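Local coordinates for protein nidogen (Mus musculus, PDB 1NPE) that probably links laminin to other basement-membrane components, using a six-bladed YWTD beta-propeller that holds a chain of another protein, at residues V37-A42 against R252-T257; P58-A63 against T71-Q76; T129-G134 against S151-T156; R159-D164 against A197-R202; C182-G187 against E206-P211. All blocks are in the same frame, centred on the assembly; numbering follows the deposited sequence.

Contact 1 (V37-A42 against R252-T257)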
# COMPACT_ATOMS: atom_id res chain seq x y z
N VAL A 37 -0.85 -4.80 -10.89
CA VAL A 37 -1.75 -4.13 -9.96
C VAL A 37 -1.00 -2.85 -9.61
O VAL A 37 -0.12 -2.84 -8.73
CB VAL A 37 -2.02 -4.97 -8.68
CG1 VAL A 37 -2.83 -4.16 -7.68
CG2 VAL A 37 -2.77 -6.26 -9.03
N ILE A 38 -1.27 -1.79 -10.37
CA ILE A 38 -0.63 -0.50 -10.18
C ILE A 38 -1.13 0.13 -8.89
O ILE A 38 -2.33 0.25 -8.67
CB ILE A 38 -0.96 0.45 -11.36
CG1 ILE A 38 -0.73 -0.26 -12.70
CG2 ILE A 38 -0.08 1.69 -11.29
CD1 ILE A 38 0.73 -0.49 -13.06
N ILE A 39 -0.20 0.54 -8.03
CA ILE A 39 -0.57 1.14 -6.76
C ILE A 39 -0.18 2.62 -6.67
O ILE A 39 -1.05 3.48 -6.59
CB ILE A 39 0.03 0.37 -5.57
CG1 ILE A 39 -0.43 -1.09 -5.60
CG2 ILE A 39 -0.37 1.03 -4.26
CD1 ILE A 39 -1.92 -1.29 -5.33
N GLY A 40 1.12 2.90 -6.67
CA GLY A 40 1.57 4.28 -6.58
C GLY A 40 1.80 4.96 -7.92
O GLY A 40 2.18 4.30 -8.88
N LEU A 41 1.55 6.26 -7.98
CA LEU A 41 1.76 7.03 -9.20
C LEU A 41 2.45 8.36 -8.91
O LEU A 41 2.22 8.97 -7.86
CB LEU A 41 0.44 7.33 -9.90
CG LEU A 41 -0.35 6.24 -10.63
CD1 LEU A 41 -1.63 6.86 -11.17
CD2 LEU A 41 0.48 5.62 -11.76
N ALA A 42 3.27 8.81 -9.84
CA ALA A 42 3.97 10.09 -9.72
C ALA A 42 4.20 10.64 -11.12
O ALA A 42 4.13 9.90 -12.11
CB ALA A 42 5.29 9.93 -8.96
N ARG A 252 -11.30 -1.57 -7.85
CA ARG A 252 -10.57 -0.82 -6.83
C ARG A 252 -9.62 0.25 -7.39
O ARG A 252 -8.75 -0.05 -8.21
CB ARG A 252 -9.77 -1.79 -5.95
CG ARG A 252 -9.47 -1.29 -4.55
CD ARG A 252 -10.70 -1.38 -3.68
NE ARG A 252 -10.47 -2.17 -2.48
CZ ARG A 252 -11.41 -2.43 -1.57
NH1 ARG A 252 -12.64 -1.97 -1.73
NH2 ARG A 252 -11.12 -3.17 -0.51
N LEU A 253 -9.82 1.50 -6.98
CA LEU A 253 -8.98 2.60 -7.41
C LEU A 253 -7.78 2.72 -6.47
O LEU A 253 -7.92 2.52 -5.27
CB LEU A 253 -9.76 3.92 -7.36
CG LEU A 253 -10.99 4.10 -8.24
CD1 LEU A 253 -11.42 5.54 -8.18
CD2 LEU A 253 -10.67 3.73 -9.67
N TYR A 254 -6.61 3.05 -7.01
CA TYR A 254 -5.42 3.19 -6.17
C TYR A 254 -4.78 4.58 -6.21
O TYR A 254 -5.45 5.57 -5.90
CB TYR A 254 -4.41 2.08 -6.49
CG TYR A 254 -4.98 0.70 -6.18
CD1 TYR A 254 -5.26 0.32 -4.87
CD2 TYR A 254 -5.29 -0.19 -7.21
CE1 TYR A 254 -5.84 -0.91 -4.58
CE2 TYR A 254 -5.88 -1.43 -6.93
CZ TYR A 254 -6.15 -1.78 -5.62
OH TYR A 254 -6.78 -2.98 -5.33
N GLY A 255 -3.50 4.66 -6.56
CA GLY A 255 -2.81 5.93 -6.60
C GLY A 255 -3.40 6.96 -7.54
O GLY A 255 -4.13 6.63 -8.48
N ILE A 256 -3.07 8.22 -7.29
CA ILE A 256 -3.57 9.32 -8.09
C ILE A 256 -2.51 10.43 -8.13
O ILE A 256 -1.86 10.72 -7.13
CB ILE A 256 -4.90 9.87 -7.52
CG1 ILE A 256 -5.56 10.84 -8.49
CG2 ILE A 256 -4.68 10.52 -6.17
CD1 ILE A 256 -6.99 11.19 -8.11
N THR A 257 -2.34 11.03 -9.30
CA THR A 257 -1.37 12.10 -9.47
C THR A 257 -1.84 13.05 -10.57
O THR A 257 -2.73 12.72 -11.36
CB THR A 257 0.03 11.52 -9.81
OG1 THR A 257 1.00 12.56 -9.79
CG2 THR A 257 0.03 10.83 -11.17

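Contact 2 (P58-A63 against T71-Q76)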
# COMPACT_ATOMS: atom_id res chain seq x y z
N PRO A 58 6.86 -7.94 -7.99
CA PRO A 58 6.49 -6.52 -8.00
C PRO A 58 7.49 -5.71 -8.83
O PRO A 58 8.53 -6.24 -9.23
CB PRO A 58 6.59 -6.14 -6.53
CG PRO A 58 7.75 -6.93 -6.07
CD PRO A 58 7.46 -8.29 -6.69
N SER A 59 7.20 -4.44 -9.07
CA SER A 59 8.10 -3.60 -9.86
C SER A 59 7.78 -2.11 -9.82
O SER A 59 6.75 -1.68 -9.29
CB SER A 59 8.11 -4.06 -11.32
OG SER A 59 6.88 -3.77 -11.95
N ILE A 60 8.70 -1.33 -10.37
CA ILE A 60 8.57 0.12 -10.48
C ILE A 60 8.86 0.41 -11.94
O ILE A 60 9.85 -0.07 -12.49
CB ILE A 60 9.59 0.86 -9.57
CG1 ILE A 60 9.20 0.66 -8.11
CG2 ILE A 60 9.64 2.35 -9.92
CD1 ILE A 60 10.16 1.27 -7.13
N GLY A 61 7.95 1.14 -12.58
CA GLY A 61 8.12 1.45 -13.99
C GLY A 61 7.79 2.88 -14.38
O GLY A 61 7.39 3.70 -13.56
N ARG A 62 7.97 3.17 -15.67
CA ARG A 62 7.71 4.50 -16.20
C ARG A 62 7.40 4.48 -17.69
O ARG A 62 7.81 3.57 -18.42
CB ARG A 62 8.89 5.43 -15.93
CG ARG A 62 10.19 4.99 -16.59
CD ARG A 62 11.28 6.04 -16.40
NE ARG A 62 12.51 5.65 -17.06
CZ ARG A 62 13.60 6.41 -17.12
NH1 ARG A 62 13.63 7.61 -16.56
NH2 ARG A 62 14.67 5.96 -17.76
N ALA A 63 6.71 5.52 -18.14
CA ALA A 63 6.33 5.68 -19.53
C ALA A 63 6.04 7.15 -19.80
O ALA A 63 5.50 7.84 -18.94
CB ALA A 63 5.10 4.84 -19.84
N THR A 71 8.03 0.88 -19.55
CA THR A 71 9.31 0.24 -19.26
C THR A 71 9.54 0.09 -17.76
O THR A 71 9.33 1.02 -16.99
CB THR A 71 10.51 1.00 -19.86
OG1 THR A 71 10.63 2.28 -19.24
CG2 THR A 71 10.35 1.19 -21.37
N THR A 72 9.97 -1.10 -17.36
CA THR A 72 10.25 -1.41 -15.96
C THR A 72 11.69 -1.03 -15.61
O THR A 72 12.61 -1.37 -16.35
CB THR A 72 10.05 -2.90 -15.69
OG1 THR A 72 8.74 -3.29 -16.12
CG2 THR A 72 10.21 -3.21 -14.21
N ILE A 73 11.88 -0.29 -14.52
CA ILE A 73 13.22 0.11 -14.11
C ILE A 73 13.77 -0.70 -12.95
O ILE A 73 14.98 -0.91 -12.87
CB ILE A 73 13.34 1.64 -13.81
CG1 ILE A 73 12.27 2.10 -12.82
CG2 ILE A 73 13.26 2.44 -15.11
CD1 ILE A 73 12.30 3.60 -12.52
N ILE A 74 12.89 -1.18 -12.07
CA ILE A 74 13.32 -1.99 -10.93
C ILE A 74 12.42 -3.21 -10.69
O ILE A 74 11.20 -3.09 -10.73
CB ILE A 74 13.40 -1.17 -9.62
CG1 ILE A 74 14.33 0.03 -9.79
CG2 ILE A 74 13.89 -2.06 -8.49
CD1 ILE A 74 14.53 0.87 -8.54
N ARG A 75 13.05 -4.36 -10.45
CA ARG A 75 12.36 -5.63 -10.19
C ARG A 75 12.98 -6.33 -8.98
O ARG A 75 12.27 -6.85 -8.11
CB ARG A 75 12.49 -6.59 -11.38
CG ARG A 75 12.15 -6.04 -12.74
CD ARG A 75 12.53 -7.06 -13.81
NE ARG A 75 12.47 -6.48 -15.16
CZ ARG A 75 11.39 -6.50 -15.93
NH1 ARG A 75 10.28 -7.06 -15.49
NH2 ARG A 75 11.41 -5.92 -17.12
N GLN A 76 14.31 -6.38 -8.96
CA GLN A 76 15.06 -7.06 -7.90
C GLN A 76 14.87 -6.48 -6.51
O GLN A 76 14.55 -5.31 -6.35
CB GLN A 76 16.56 -7.04 -8.23
CG GLN A 76 16.93 -7.38 -9.67
CD GLN A 76 16.54 -8.80 -10.09
OE1 GLN A 76 16.23 -9.04 -11.26
NE2 GLN A 76 16.57 -9.73 -9.14

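Contact 3 (T129-G134 against S151-T156)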
# COMPACT_ATOMS: atom_id res chain seq x y z
N THR A 129 7.30 14.71 -2.37
CA THR A 129 8.47 15.56 -2.28
C THR A 129 8.08 17.02 -2.51
O THR A 129 7.00 17.32 -3.01
CB THR A 129 9.50 15.26 -3.38
OG1 THR A 129 8.85 15.24 -4.65
CG2 THR A 129 10.23 13.95 -3.13
N ASP A 130 9.00 17.90 -2.16
CA ASP A 130 8.90 19.34 -2.36
C ASP A 130 10.34 19.65 -2.76
O ASP A 130 11.12 20.18 -1.98
CB ASP A 130 8.53 20.07 -1.06
CG ASP A 130 8.40 21.58 -1.24
OD1 ASP A 130 8.29 22.06 -2.39
OD2 ASP A 130 8.39 22.30 -0.22
N PRO A 131 10.72 19.26 -3.99
CA PRO A 131 12.06 19.46 -4.54
C PRO A 131 12.69 20.83 -4.36
O PRO A 131 13.89 20.92 -4.08
CB PRO A 131 11.89 19.10 -6.00
CG PRO A 131 10.82 18.02 -5.94
CD PRO A 131 9.83 18.66 -5.00
N VAL A 132 11.90 21.89 -4.49
CA VAL A 132 12.44 23.23 -4.36
C VAL A 132 12.97 23.53 -2.94
O VAL A 132 14.03 24.14 -2.80
CB VAL A 132 11.43 24.32 -4.83
CG1 VAL A 132 12.09 25.69 -4.85
CG2 VAL A 132 10.90 23.98 -6.23
N ARG A 133 12.26 23.07 -1.91
CA ARG A 133 12.70 23.30 -0.53
C ARG A 133 13.48 22.13 0.08
O ARG A 133 13.93 22.21 1.24
CB ARG A 133 11.51 23.67 0.38
CG ARG A 133 10.93 25.07 0.16
CD ARG A 133 9.64 25.03 -0.64
NE ARG A 133 9.61 26.03 -1.70
CZ ARG A 133 9.03 25.86 -2.90
NH1 ARG A 133 8.43 24.72 -3.19
NH2 ARG A 133 9.08 26.84 -3.80
N GLY A 134 13.63 21.05 -0.69
CA GLY A 134 14.37 19.88 -0.24
C GLY A 134 13.75 19.03 0.86
O GLY A 134 14.46 18.43 1.66
N SER A 151 11.41 14.57 6.48
CA SER A 151 12.86 14.55 6.54
C SER A 151 13.36 15.34 5.35
O SER A 151 12.57 15.70 4.47
CB SER A 151 13.40 13.12 6.47
OG SER A 151 13.47 12.65 5.13
N HIS A 152 14.64 15.64 5.34
CA HIS A 152 15.23 16.34 4.21
C HIS A 152 15.29 15.25 3.12
O HIS A 152 15.31 14.06 3.44
CB HIS A 152 16.67 16.80 4.52
CG HIS A 152 16.76 18.00 5.41
ND1 HIS A 152 17.96 18.42 5.96
CD2 HIS A 152 15.83 18.89 5.82
CE1 HIS A 152 17.76 19.53 6.65
NE2 HIS A 152 16.48 19.84 6.58
N MET A 153 15.30 15.65 1.86
CA MET A 153 15.39 14.67 0.78
C MET A 153 16.74 13.96 0.79
O MET A 153 16.85 12.85 0.27
CB MET A 153 15.13 15.34 -0.57
CG MET A 153 13.65 15.55 -0.84
SD MET A 153 13.29 16.67 -2.19
CE MET A 153 13.78 15.70 -3.54
N ASP A 154 17.73 14.57 1.45
CA ASP A 154 19.07 13.99 1.55
C ASP A 154 19.19 12.92 2.64
O ASP A 154 20.25 12.31 2.81
CB ASP A 154 20.14 15.09 1.75
CG ASP A 154 19.95 15.91 3.02
OD1 ASP A 154 19.52 15.36 4.05
OD2 ASP A 154 20.25 17.12 3.00
N GLY A 155 18.13 12.71 3.41
CA GLY A 155 18.15 11.69 4.45
C GLY A 155 18.36 12.17 5.87
O GLY A 155 18.28 11.37 6.80
N THR A 156 18.65 13.46 6.05
CA THR A 156 18.86 13.99 7.39
C THR A 156 17.57 14.59 7.93
O THR A 156 16.55 14.68 7.23
CB THR A 156 19.96 15.10 7.43
OG1 THR A 156 19.48 16.29 6.78
CG2 THR A 156 21.24 14.63 6.75

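Contact 4 (R159-D164 against A197-R202)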
# COMPACT_ATOMS: atom_id res chain seq x y z
N ARG A 159 11.85 13.35 11.35
CA ARG A 159 11.04 13.66 12.53
C ARG A 159 9.57 13.42 12.27
O ARG A 159 9.11 13.46 11.13
CB ARG A 159 11.27 15.12 12.97
CG ARG A 159 10.85 16.13 11.93
CD ARG A 159 11.32 17.53 12.27
NE ARG A 159 10.88 18.49 11.26
CZ ARG A 159 9.84 19.31 11.40
NH1 ARG A 159 9.12 19.30 12.53
NH2 ARG A 159 9.50 20.13 10.42
N ILE A 160 8.83 13.16 13.34
CA ILE A 160 7.40 12.93 13.27
C ILE A 160 6.70 14.28 13.25
O ILE A 160 7.00 15.15 14.06
CB ILE A 160 6.92 12.09 14.48
CG1 ILE A 160 7.68 10.77 14.52
CG2 ILE A 160 5.43 11.83 14.37
CD1 ILE A 160 7.32 9.87 15.70
N LEU A 161 5.78 14.44 12.31
CA LEU A 161 5.02 15.67 12.15
C LEU A 161 3.66 15.58 12.85
O LEU A 161 3.22 16.53 13.49
CB LEU A 161 4.83 15.94 10.65
CG LEU A 161 5.11 17.33 10.07
CD1 LEU A 161 6.38 17.95 10.64
CD2 LEU A 161 5.20 17.21 8.56
N ALA A 162 2.99 14.44 12.72
CA ALA A 162 1.68 14.21 13.34
C ALA A 162 1.66 12.76 13.82
O ALA A 162 2.14 11.86 13.12
CB ALA A 162 0.55 14.46 12.35
N GLN A 163 1.06 12.53 14.98
CA GLN A 163 1.03 11.20 15.58
C GLN A 163 -0.33 10.92 16.21
O GLN A 163 -0.86 9.81 16.11
CB GLN A 163 2.11 11.14 16.65
CG GLN A 163 2.68 9.79 16.94
CD GLN A 163 3.84 9.89 17.91
OE1 GLN A 163 4.97 10.16 17.52
NE2 GLN A 163 3.55 9.72 19.20
N ASP A 164 -0.87 11.93 16.89
CA ASP A 164 -2.16 11.83 17.56
C ASP A 164 -3.31 11.98 16.59
O ASP A 164 -3.17 12.60 15.53
CB ASP A 164 -2.28 12.92 18.63
CG ASP A 164 -1.30 12.73 19.77
OD1 ASP A 164 -0.63 11.68 19.84
OD2 ASP A 164 -1.22 13.65 20.62
N ALA A 197 5.65 24.06 9.34
CA ALA A 197 6.30 25.01 10.24
C ALA A 197 5.54 25.11 11.57
O ALA A 197 6.15 25.26 12.63
CB ALA A 197 6.39 26.39 9.58
N GLN A 198 4.20 25.04 11.49
CA GLN A 198 3.32 25.09 12.65
C GLN A 198 2.48 23.81 12.59
O GLN A 198 1.28 23.85 12.32
CB GLN A 198 2.38 26.29 12.57
CG GLN A 198 3.05 27.63 12.29
CD GLN A 198 2.03 28.72 12.00
OE1 GLN A 198 1.40 29.26 12.92
NE2 GLN A 198 1.84 29.03 10.72
N PRO A 199 3.10 22.65 12.89
CA PRO A 199 2.47 21.32 12.87
C PRO A 199 1.22 21.14 13.74
O PRO A 199 0.35 20.32 13.42
CB PRO A 199 3.60 20.40 13.35
CG PRO A 199 4.86 21.19 13.14
CD PRO A 199 4.44 22.57 13.50
N GLY A 200 1.15 21.88 14.84
CA GLY A 200 0.03 21.77 15.76
C GLY A 200 -1.36 22.14 15.26
O GLY A 200 -2.35 21.58 15.73
N ARG A 201 -1.45 23.06 14.31
CA ARG A 201 -2.73 23.50 13.77
C ARG A 201 -3.18 22.71 12.53
O ARG A 201 -2.64 22.89 11.44
CB ARG A 201 -2.69 24.99 13.46
CG ARG A 201 -4.05 25.63 13.26
CD ARG A 201 -3.91 27.08 12.82
NE ARG A 201 -4.99 27.92 13.33
CZ ARG A 201 -5.97 28.43 12.59
NH1 ARG A 201 -6.01 28.19 11.28
NH2 ARG A 201 -6.92 29.15 13.16
N ARG A 202 -4.21 21.89 12.69
CA ARG A 202 -4.72 21.08 11.59
C ARG A 202 -6.13 21.44 11.11
O ARG A 202 -7.08 21.43 11.89
CB ARG A 202 -4.75 19.61 11.99
CG ARG A 202 -3.47 19.00 12.50
CD ARG A 202 -3.69 17.51 12.51
NE ARG A 202 -2.81 16.78 13.39
CZ ARG A 202 -3.04 15.55 13.83
NH1 ARG A 202 -4.15 14.90 13.46
NH2 ARG A 202 -2.17 14.96 14.63
O HOH W 1 0.38 14.79 16.68

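Contact 5 (C182-G187 against E206-P211)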
# COMPACT_ATOMS: atom_id res chain seq x y z
N CYS A 182 -1.33 17.94 3.24
CA CYS A 182 -2.62 17.33 3.53
C CYS A 182 -2.55 15.82 3.37
O CYS A 182 -1.83 15.32 2.52
CB CYS A 182 -3.68 17.87 2.59
SG CYS A 182 -3.82 19.68 2.52
N TRP A 183 -3.31 15.10 4.18
CA TRP A 183 -3.37 13.65 4.09
C TRP A 183 -4.83 13.22 4.19
O TRP A 183 -5.68 14.01 4.59
CB TRP A 183 -2.53 12.98 5.18
CG TRP A 183 -3.00 13.19 6.58
CD1 TRP A 183 -3.96 12.47 7.24
CD2 TRP A 183 -2.49 14.14 7.53
NE1 TRP A 183 -4.07 12.91 8.54
CE2 TRP A 183 -3.19 13.94 8.74
CE3 TRP A 183 -1.52 15.15 7.46
CZ2 TRP A 183 -2.93 14.70 9.89
CZ3 TRP A 183 -1.26 15.90 8.61
CH2 TRP A 183 -1.97 15.67 9.80
N VAL A 184 -5.12 12.01 3.73
CA VAL A 184 -6.47 11.45 3.81
C VAL A 184 -6.35 10.25 4.75
O VAL A 184 -5.41 9.46 4.65
CB VAL A 184 -7.03 11.06 2.43
CG1 VAL A 184 -7.24 12.31 1.58
CG2 VAL A 184 -6.10 10.08 1.71
N ASP A 185 -7.29 10.14 5.67
CA ASP A 185 -7.25 9.09 6.68
C ASP A 185 -8.48 8.20 6.64
O ASP A 185 -9.59 8.66 6.91
CB ASP A 185 -7.10 9.76 8.05
CG ASP A 185 -6.64 8.80 9.14
OD1 ASP A 185 -7.21 7.71 9.27
OD2 ASP A 185 -5.71 9.16 9.89
N ALA A 186 -8.29 6.92 6.34
CA ALA A 186 -9.40 5.98 6.25
C ALA A 186 -9.81 5.42 7.61
O ALA A 186 -10.70 4.57 7.70
CB ALA A 186 -9.07 4.85 5.29
N GLY A 187 -9.15 5.90 8.67
CA GLY A 187 -9.45 5.46 10.02
C GLY A 187 -10.28 6.51 10.76
O GLY A 187 -11.24 6.18 11.45
N GLU A 206 -14.32 16.57 7.18
CA GLU A 206 -14.92 15.30 7.59
C GLU A 206 -15.77 14.64 6.51
O GLU A 206 -16.03 15.23 5.46
CB GLU A 206 -15.77 15.51 8.84
CG GLU A 206 -15.05 16.26 9.95
CD GLU A 206 -15.16 15.57 11.29
OE1 GLU A 206 -14.70 14.41 11.41
OE2 GLU A 206 -15.71 16.19 12.24
N GLY A 207 -16.17 13.40 6.77
CA GLY A 207 -17.02 12.67 5.85
C GLY A 207 -16.38 11.83 4.77
O GLY A 207 -17.08 11.37 3.86
N LEU A 208 -15.06 11.62 4.84
CA LEU A 208 -14.40 10.79 3.83
C LEU A 208 -14.60 9.31 4.16
O LEU A 208 -14.16 8.83 5.20
CB LEU A 208 -12.91 11.15 3.69
CG LEU A 208 -12.57 12.50 3.04
CD1 LEU A 208 -12.96 13.67 3.95
CD2 LEU A 208 -11.07 12.56 2.72
N GLN A 209 -15.26 8.60 3.26
CA GLN A 209 -15.58 7.18 3.44
C GLN A 209 -14.39 6.23 3.60
O GLN A 209 -14.22 5.62 4.66
CB GLN A 209 -16.50 6.71 2.31
CG GLN A 209 -17.74 7.58 2.15
CD GLN A 209 -19.03 6.85 2.49
OE1 GLN A 209 -19.35 6.64 3.67
NE2 GLN A 209 -19.77 6.44 1.47
N TYR A 210 -13.59 6.06 2.55
CA TYR A 210 -12.42 5.18 2.63
C TYR A 210 -11.38 5.61 1.63
O TYR A 210 -11.14 4.94 0.63
CB TYR A 210 -12.78 3.70 2.42
CG TYR A 210 -11.79 2.78 3.12
CD1 TYR A 210 -12.08 2.24 4.37
CD2 TYR A 210 -10.53 2.54 2.57
CE1 TYR A 210 -11.14 1.48 5.06
CE2 TYR A 210 -9.58 1.78 3.25
CZ TYR A 210 -9.89 1.26 4.50
OH TYR A 210 -8.95 0.56 5.19
N PRO A 211 -10.72 6.74 1.90
CA PRO A 211 -9.68 7.32 1.05
C PRO A 211 -8.45 6.43 0.99
O PRO A 211 -8.04 5.87 2.00
CB PRO A 211 -9.32 8.62 1.77
CG PRO A 211 -10.41 8.87 2.72
CD PRO A 211 -10.86 7.52 3.15

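Contact 1 (V37-A42 against R252-T257)
I39 and Y254 meet near the centre of a six-bladed beta-propeller. Strand 36-44 is the innermost strand of one blade. The 252-257 segment leads into strand 256-259, the innermost strand of the adjoining blade. The touching parts run in much the same direction, 20° apart. Packing is tight at the Y254 end. CD1 of I39 sits over the centre of the Y254 ring, 3.8 Å from the centroid, as a CH-pi contact. I38 O lies obliquely to the ring, 3.3 Å from Y254 CD2. V37 CG1 is a looser neighbour of the same ring. One weak backbone bond joins the segments, from G255 N to I39 O, 2.7 Å but bent to 127°. V37, I39 and Y254 also pack on a chain of another protein, and R252 N bonds an acidic side chain of that chain. The pair A42 and T257 is looser. Their CA atoms are 5.7 Å apart, T257 is partly exposed, and T257 OG1 comes only to 3.9 Å from A42 CA. L41, just before, still packs closely with two carbons: CD1 rests on G255 O, and L41 CB lies 3.7 Å from T257 CG2.

Contact 2 (P58-A63 against T71-Q76)
T71 pairs with R62 at one end of an antiparallel hairpin made of strands 59-64 and 71-74, the two outer strands of a propeller blade. R62 O accepts twice from T71, from opposite faces of its carbonyl plane: the backbone N at 2.9 Å and OG1 at 3.2 Å. The T71 hydroxyl reaches it because OG1 lies between the backbone N and the carbonyl carbon (chi1 65°). T71 O takes R62 N in return. T72 faces G61, with the two CA atoms only 4.1 Å apart. T72 CG2, anti to the backbone N, touches S59 CB at 3.7 Å and lies near I60 O. Next comes a classic beta bulge, where I73 and I74 both face I60. I60 O therefore accepts from I73 N at 2.9 Å and from I74 N at 3.3 Å. I73 CG1 lies 3.9 Å from I60 CG2. I73 CG2 touches R62 NE, and the two side chains cross at about a right angle. I74 O receives I60 N. The R75 guanidinium has T72 CB near the rim of one face, 3.6 Å above its plane, and its NH1 forms a salt bridge with E57. R62 NH1 bonds Y51 OH. The chemistry is thus divided: backbone bonds fix the register, I60 and I74 pack on W95 of the neighbouring blade, and the arginines find their polar partners elsewhere.

Contact 3 (T129-G134 against S151-T156)
T129 meets M153 through methyl groups, CG2 to CE 4.0 Å, where two loops of one propeller blade come together. The first loop joins strand 124-130 to strand 135-140. The second follows strand 147-152, on the far side of 135-140 in the sheet. The two side chains cross at about a right angle, while T129 OG1 is bonded to L86 O. D130 O lies near M153 SD, a loose contact. The D130 carboxylate serves its own loop: OD1 uses its syn lone pair for a salt bridge with R133 NH1, 2.8 Å long. P131 lays its CA against the sulfur, 3.8 Å from M153 SD. The M153 chain runs out extended to SD (chi2 166°), and the bend at chi3 sets CE beside T129 CG2. The same side chain also touches D87 and F94 of the preceding blade. V132 and R133 carry the chain round the turn, and G134 ends it with a positive phi of 70°. G134 O receives M153 N at 2.9 Å, with the donor lying above the carbonyl plane, and H152 CA makes a CA-H...O contact to the same oxygen. M153 itself sits in a type I beta turn from H152 to G155. That turn is held at H152 O, which accepts G155 N on one face of its plane and S151 OG, 2.9 Å away, on the other.

Contact 4 (R159-D164 against A197-R202)
R202 grips the carbonyl oxygen of D164 across the outer rim of the propeller, where strand 159-162 of one blade stands near strand 201-206 of the next. NH2 makes the strong bond to D164 O, 2.7 Å and 162° at the hydrogen. The oxygen lies in the guanidinium plane, and the donor is tilted 29° from the carbonyl plane. NH1 adds a weak bond to the same oxygen at 3.2 Å. A forked grip of this kind should limit rotation of the guanidinium. NH1 has a second partner, E192, in a salt bridge within its own blade. The carboxylate of D164 takes no direct part: OD2 stays 6.2 Å from R202 NH2. A water adds an indirect link. It accepts Q163 N at 2.9 Å and, weakly, R202 NH2. The reach depends on an arginine chain extended from CG to NE, with CG anti to the carbonyl carbon (chi1 -55°). A162 CB packs against the guanidinium end, 3.6 Å from R202 NH2, and both A162 and R202 also rest on W183. A162 belongs to a classic beta bulge, in which it and L161 both face I148 on the adjacent strand. Nearer the start of both segments, P199 meets L161. P199 is in a type I turn from Q198 to R201, and its CB points to the 159-164 segment. Contact here is looser: P199 CB is 3.9 Å from L161 O, and P199 CG is 4.4 Å from L161 CD1.

Contact 5 (C182-G187 against E206-P211)
A186 presses its methyl group onto the ring of Y210. CB lies 3.7 Å from the ring centroid and only 8° off the normal, over the middle of one face. The Y210 side chain starts off away from the 182-187 segment. Its chi1 (-153°) sets CG anti to the backbone N, and the ring beyond it reaches A186. The A186 methyl is therefore a small bump in the corner formed by the tyrosine face and P211, whose CD is 3.9 Å from A186 CB and whose carbonyl O is 3.6 Å from it. Two residues earlier, in the strand, V184 meets the other part of the proline ring. The two side chains slide past each other in opposite directions, and the fit is tighter than usual, 3.4 Å between V184 CB and P211 CB. The CG1 branch of V184 meets L208 CD2 at 4.0 Å, with the two side chains crossing at about a right angle. Y223 of the next blade also packs on V184, L208 and P211. No hydrogen bond crosses, so the segments meet through van der Waals and CH-pi contact. D185 points away. Its OD1 accepts G187 N at 2.7 Å in an Asx turn and also L168 N, while OD2 bonds G167 N. The Y210 hydroxyl bonds a polar side chain of another protein chain, and W226 lies nearly parallel to its ring. Residues 182-185, Cys-Trp-Val-Asp, stand as a variant of the YWTD motif of this propeller family, packed here against the link between two blades.

In the fold
Contact 1 lies deepest, its centre about 7 Å from the centre of the chain, and joins the innermost strands of two blades. Contact 5 is also buried, and both are mainly apolar, each with a methyl group over a tyrosine face and a side reaching the partner protein. Contacts 2, 3 and 4 lie farther out and are only partly buried, with more polar bonding. Contact 2 is regular hairpin pairing within the blade that also supplies strand 36-44 to contact 1. Contacts 3 and 4 reach one sheet through neighbouring strands 147-152 and 159-162. Contacts 4 and 5 touch directly, as W183 packs against A162 and R202. Contact 2 lies across the propeller from both.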